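Local coordinates for odorant-binding protein 47 (PDB 3PM2) that binds hydrophobic odorants and is thought to help capture and carry them through the aqueous fluid that surrounds the olfactory sensory dendrites of the malaria mosquito, at residues E113-A118 and I129-S134; K105-I110 and G135-C140. One frame throughout, in Å; residues are numbered along the deposited sequence.

Overall arrangement
Both contacts are made by helix 133-147: contact 1 by its first residues and the loop before them, contact 2 by the next two turns. Their partners, helices 111-118 and 92-109, follow each other in the chain, and contact 1 is nested inside the loop that contact 2 closes. Contact 1 lies farther out, its centre about 14 Å from the centre of the chain, against about 9 Å for contact 2, and mixes apolar packing with a histidine, a carboxylate and a water. Contact 2 is purely apolar across its segments, with a disulfide beside it. Both are partly buried, and they touch directly: Ile114 CD1 lies 3.5 Å from Ala107 O, and Ile133 CD1 packs on Ala107 CB.

Contact 1: residues E113-A118 and I129-S134; sequences EIEAGA and ICHPIS
His131 carries CG anti to its backbone N (chi1 -165°) and Ile114 has CG2 anti to its own N, which sets a methyl against the imidazole, with Ile114 CG2 3.4 Å from His131 CE1. Ala118 CB comes equally near to His131 CD2, at 3.4 Å, so residues one helical turn apart approach the ring obliquely. Glu115, its chain bent at chi2, curls back to the ring edge, where His131 NE2 gives a weak, strongly bent bond to Glu115 OE2 (3.1 Å, 126°). The other ring nitrogen is held more firmly: Ile133 N donates in the ring plane to His131 ND1 at 3.0 Å and 164°, which helps fix the rotation of the imidazole. Pro132 points at the helix, and its CG lies 3.3 Å from Ile114 O, a carbonyl already bonded to Ala118 N; the Gly117 backbone, with no side chain between, passes close to the proline ring at Pro132 CG. Beyond it Ile129 CG2 touches the Ala118 carbonyl, and a water lies between Gly117 O and Cys130 O. The Ile133 N to His131 ND1 bond is a side-chain cap at the turn leading into helix 133-147, beside the Cys55-Cys130 disulfide of this helical, disulfide-linked odorant-binding protein fold.

Contact 2: residues K105-I110 and G135-C140; sequences KMADSI and GTILAC. Unlike the reference sequence in segment 105-110: Ser109 (reference Thr).
Thr136 meets three side chains of 105-110 with a single methyl group. Its CG2, anti to the backbone N, lies 3.7 Å from Met106 CE and 3.8 Å from Met106 SD, so the thioether passes obliquely over the methyl with its last two heavy atoms. Ala107 CB comes to the same Thr136 CG2 at 3.9 Å. Ile110, the first residue past the end of helix 92-109, reaches it tip to tip, Ile110 CD1 standing 4.2 Å from Thr136 CG2. Thr136 OG1 instead hydrogen-bonds to Pro132 O, four residues back, leaving the methyl as the part that packs across. Ile137 follows; it leaves the helix beside the interface, yet its CD1 comes within 3.9 Å of Ala107 CB, so the small alanine side chain is touched by two consecutive residues. Farther round, Ile137 also packs on Met61 of helix 55-63 and Leu77 of helix 74-85. This is helix-helix packing within the mainly helical odorant-binding protein fold: the short segments run roughly antiparallel, at 142°, with their axes 9.8 Å apart, and Ala107 and Thr136 have the nearest CA atoms of the two, 6.5 Å apart. Cys140, one turn on from Thr136, presents CB to the same methionine, at 3.7 Å from Met106 CE. Met106 gets there by leaving its helix with CG anti to the backbone N and then bending at chi2 (-86°) and chi3, which places CE between Thr136 and Cys140. Cys140 SG, also beside that methyl, forms the disulfide with Cys103, a covalent tie between helices 92-109 and 133-147 next to their apolar contact.

Contact 1: residues E113-A118 and I129-S134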
loop_
_atom_site.group_PDB
_atom_site.type_symbol
_atom_site.label_atom_id
_atom_site.label_comp_id
_atom_site.label_asym_id
_atom_site.label_seq_id
_atom_site.Cartn_x
_atom_site.Cartn_y
_atom_site.Cartn_z
ATOM N N GLU A 113 -2.822 -13.986 11.217
ATOM C CA GLU A 113 -3.710 -13.775 10.069
ATOM C C GLU A 113 -2.895 -13.701 8.774
ATOM O O GLU A 113 -3.257 -14.342 7.785
ATOM C CB GLU A 113 -4.496 -12.497 10.281
ATOM C CG GLU A 113 -5.448 -12.179 9.149
ATOM C CD GLU A 113 -6.147 -10.865 9.391
ATOM O OE1 GLU A 113 -5.721 -9.841 8.812
ATOM O OE2 GLU A 113 -7.084 -10.849 10.219
ATOM N N ILE A 114 -1.762 -12.964 8.806
ATOM C CA ILE A 114 -0.871 -12.870 7.636
ATOM C C ILE A 114 -0.354 -14.273 7.262
ATOM O O ILE A 114 -0.416 -14.653 6.100
ATOM C CB ILE A 114 0.280 -11.867 7.920
ATOM C CG1 ILE A 114 -0.269 -10.408 7.954
ATOM C CG2 ILE A 114 1.418 -12.017 6.876
ATOM C CD1 ILE A 114 0.747 -9.300 8.451
ATOM N N GLU A 115 0.152 -15.031 8.251
ATOM C CA GLU A 115 0.635 -16.382 8.030
ATOM C C GLU A 115 -0.413 -17.350 7.483
ATOM O O GLU A 115 -0.106 -18.156 6.606
ATOM C CB GLU A 115 1.345 -16.921 9.269
ATOM C CG GLU A 115 2.714 -16.278 9.468
ATOM C CD GLU A 115 3.561 -16.094 8.217
ATOM O OE1 GLU A 115 3.865 -17.101 7.534
ATOM O OE2 GLU A 115 3.897 -14.928 7.905
ATOM N N ALA A 116 -1.659 -17.222 7.938
ATOM C CA ALA A 116 -2.765 -18.043 7.450
ATOM C C ALA A 116 -3.109 -17.669 6.012
ATOM O O ALA A 116 -3.326 -18.557 5.185
ATOM C CB ALA A 116 -3.963 -17.876 8.342
ATOM N N GLY A 117 -3.058 -16.366 5.708
ATOM C CA GLY A 117 -3.293 -15.846 4.368
ATOM C C GLY A 117 -2.283 -16.404 3.374
ATOM O O GLY A 117 -2.658 -16.799 2.272
ATOM N N ALA A 118 -1.020 -16.511 3.780
ATOM C CA ALA A 118 0.037 -17.072 2.933
ATOM C C ALA A 118 -0.245 -18.550 2.544
ATOM O O ALA A 118 0.238 -19.021 1.505
ATOM C CB ALA A 118 1.359 -16.984 3.660
ATOM N N ILE A 129 -1.647 -17.139 -5.399
ATOM C CA ILE A 129 -1.581 -16.777 -3.990
ATOM C C ILE A 129 -0.259 -16.077 -3.697
ATOM O O ILE A 129 0.788 -16.603 -4.030
ATOM C CB ILE A 129 -1.824 -18.016 -3.069
ATOM C CG1 ILE A 129 -3.245 -18.620 -3.297
ATOM C CG2 ILE A 129 -1.570 -17.705 -1.586
ATOM C CD1 ILE A 129 -4.471 -17.686 -3.004
ATOM N N CYS A 130 -0.316 -14.876 -3.109
ATOM C CA CYS A 130 0.864 -14.091 -2.713
ATOM C C CYS A 130 0.878 -13.978 -1.208
ATOM O O CYS A 130 -0.189 -13.994 -0.575
ATOM C CB CYS A 130 0.860 -12.709 -3.371
ATOM S SG CYS A 130 1.192 -12.762 -5.155
ATOM N N HIS A 131 2.081 -13.871 -0.628
ATOM C CA HIS A 131 2.169 -13.715 0.814
ATOM C C HIS A 131 1.587 -12.345 1.181
ATOM O O HIS A 131 1.887 -11.367 0.512
ATOM C CB HIS A 131 3.629 -13.829 1.298
ATOM C CG HIS A 131 3.756 -14.029 2.787
ATOM N ND1 HIS A 131 3.552 -12.985 3.685
ATOM C CD2 HIS A 131 4.143 -15.128 3.478
ATOM C CE1 HIS A 131 3.795 -13.488 4.885
ATOM N NE2 HIS A 131 4.145 -14.778 4.810
ATOM N N PRO A 132 0.731 -12.235 2.220
ATOM C CA PRO A 132 0.131 -10.920 2.523
ATOM C C PRO A 132 1.089 -9.859 3.071
ATOM O O PRO A 132 0.694 -8.693 3.124
ATOM C CB PRO A 132 -0.945 -11.248 3.562
ATOM C CG PRO A 132 -1.175 -12.728 3.466
ATOM C CD PRO A 132 0.177 -13.293 3.086
ATOM N N ILE A 133 2.304 -10.228 3.504
ATOM C CA ILE A 133 3.194 -9.212 4.113
ATOM C C ILE A 133 3.428 -7.982 3.222
ATOM O O ILE A 133 3.372 -6.847 3.724
ATOM C CB ILE A 133 4.531 -9.782 4.677
ATOM C CG1 ILE A 133 5.232 -8.797 5.649
ATOM C CG2 ILE A 133 5.488 -10.226 3.576
ATOM C CD1 ILE A 133 4.390 -8.320 6.905
ATOM N N SER A 134 3.705 -8.192 1.928
ATOM C CA SER A 134 4.004 -7.036 1.060
ATOM C C SER A 134 2.864 -6.002 1.035
ATOM O O SER A 134 3.119 -4.809 1.190
ATOM C CB SER A 134 4.354 -7.492 -0.348
ATOM O OG SER A 134 5.521 -8.298 -0.371
HETATM O O HOH W 1 -2.771 -14.765 0.298
#

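Contact 2: residues K105-I110 and G135-C140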
loop_
_atom_site.group_PDB
_atom_site.type_symbol
_atom_site.label_atom_id
_atom_site.label_comp_id
_atom_site.label_asym_id
_atom_site.label_seq_id
_atom_site.Cartn_x
_atom_site.Cartn_y
_atom_site.Cartn_z
ATOM N N LYS A 105 4.847 -2.455 13.175
ATOM C CA LYS A 105 4.222 -2.798 14.472
ATOM C C LYS A 105 2.845 -3.446 14.236
ATOM O O LYS A 105 2.534 -4.485 14.839
ATOM C CB LYS A 105 4.081 -1.544 15.346
ATOM C CG LYS A 105 3.926 -1.831 16.832
ATOM C CD LYS A 105 3.338 -0.621 17.558
ATOM C CE LYS A 105 3.438 -0.717 19.065
ATOM N NZ LYS A 105 2.565 -1.782 19.624
ATOM N N MET A 106 2.047 -2.854 13.339
ATOM C CA MET A 106 0.727 -3.342 12.941
ATOM C C MET A 106 0.841 -4.739 12.333
ATOM O O MET A 106 0.080 -5.638 12.710
ATOM C CB MET A 106 0.036 -2.346 11.977
ATOM C CG MET A 106 -1.354 -2.815 11.474
ATOM S SD MET A 106 -1.271 -3.881 10.007
ATOM C CE MET A 106 -0.755 -2.650 8.759
ATOM N N ALA A 107 1.797 -4.938 11.411
ATOM C CA ALA A 107 1.998 -6.231 10.742
ATOM C C ALA A 107 2.314 -7.310 11.754
ATOM O O ALA A 107 1.723 -8.382 11.683
ATOM C CB ALA A 107 3.106 -6.122 9.701
ATOM N N ASP A 108 3.175 -6.997 12.757
ATOM C CA ASP A 108 3.498 -7.955 13.814
ATOM C C ASP A 108 2.250 -8.329 14.616
ATOM O O ASP A 108 2.114 -9.485 14.985
ATOM C CB ASP A 108 4.581 -7.384 14.736
ATOM C CG ASP A 108 4.879 -8.267 15.933
ATOM O OD1 ASP A 108 5.440 -9.365 15.734
ATOM O OD2 ASP A 108 4.476 -7.896 17.059
ATOM N N SER A 109 1.334 -7.361 14.858
ATOM C CA SER A 109 0.113 -7.618 15.648
ATOM C C SER A 109 -0.852 -8.586 14.961
ATOM O O SER A 109 -1.633 -9.233 15.647
ATOM C CB SER A 109 -0.609 -6.303 15.944
ATOM O OG SER A 109 -1.080 -5.699 14.751
ATOM N N ILE A 110 -0.779 -8.694 13.625
ATOM C CA ILE A 110 -1.623 -9.590 12.837
ATOM C C ILE A 110 -0.831 -10.717 12.151
ATOM O O ILE A 110 -1.332 -11.319 11.197
ATOM C CB ILE A 110 -2.575 -8.819 11.875
ATOM C CG1 ILE A 110 -1.778 -7.947 10.852
ATOM C CG2 ILE A 110 -3.609 -7.970 12.676
ATOM C CD1 ILE A 110 -2.594 -7.429 9.707
ATOM N N GLY A 135 1.636 -6.478 0.838
ATOM C CA GLY A 135 0.458 -5.618 0.801
ATOM C C GLY A 135 0.174 -4.986 2.156
ATOM O O GLY A 135 -0.220 -3.821 2.223
ATOM N N THR A 136 0.369 -5.744 3.243
ATOM C CA THR A 136 0.137 -5.208 4.605
ATOM C C THR A 136 0.996 -3.955 4.800
ATOM O O THR A 136 0.475 -2.914 5.199
ATOM C CB THR A 136 0.458 -6.275 5.651
ATOM O OG1 THR A 136 -0.359 -7.422 5.377
ATOM C CG2 THR A 136 0.217 -5.787 7.066
ATOM N N ILE A 137 2.292 -4.047 4.469
ATOM C CA ILE A 137 3.226 -2.928 4.629
ATOM C C ILE A 137 2.930 -1.798 3.675
ATOM O O ILE A 137 2.798 -0.628 4.102
ATOM C CB ILE A 137 4.720 -3.400 4.552
ATOM C CG1 ILE A 137 5.060 -4.447 5.670
ATOM C CG2 ILE A 137 5.706 -2.204 4.611
ATOM C CD1 ILE A 137 4.992 -3.905 7.141
ATOM N N LEU A 138 2.838 -2.125 2.375
ATOM C CA LEU A 138 2.664 -1.122 1.339
ATOM C C LEU A 138 1.353 -0.338 1.441
ATOM O O LEU A 138 1.357 0.897 1.282
ATOM C CB LEU A 138 2.867 -1.740 -0.068
ATOM C CG LEU A 138 2.982 -0.753 -1.240
ATOM C CD1 LEU A 138 4.228 0.155 -1.098
ATOM C CD2 LEU A 138 3.028 -1.515 -2.591
ATOM N N ALA A 139 0.239 -1.051 1.709
ATOM C CA ALA A 139 -1.076 -0.436 1.879
ATOM C C ALA A 139 -1.038 0.567 3.021
ATOM O O ALA A 139 -1.469 1.706 2.852
ATOM C CB ALA A 139 -2.137 -1.499 2.168
ATOM N N CYS A 140 -0.495 0.148 4.171
ATOM C CA CYS A 140 -0.359 0.960 5.369
ATOM C C CYS A 140 0.543 2.175 5.092
ATOM O O CYS A 140 0.204 3.293 5.493
ATOM C CB CYS A 140 0.182 0.107 6.509
ATOM S SG CYS A 140 0.491 1.022 8.029
#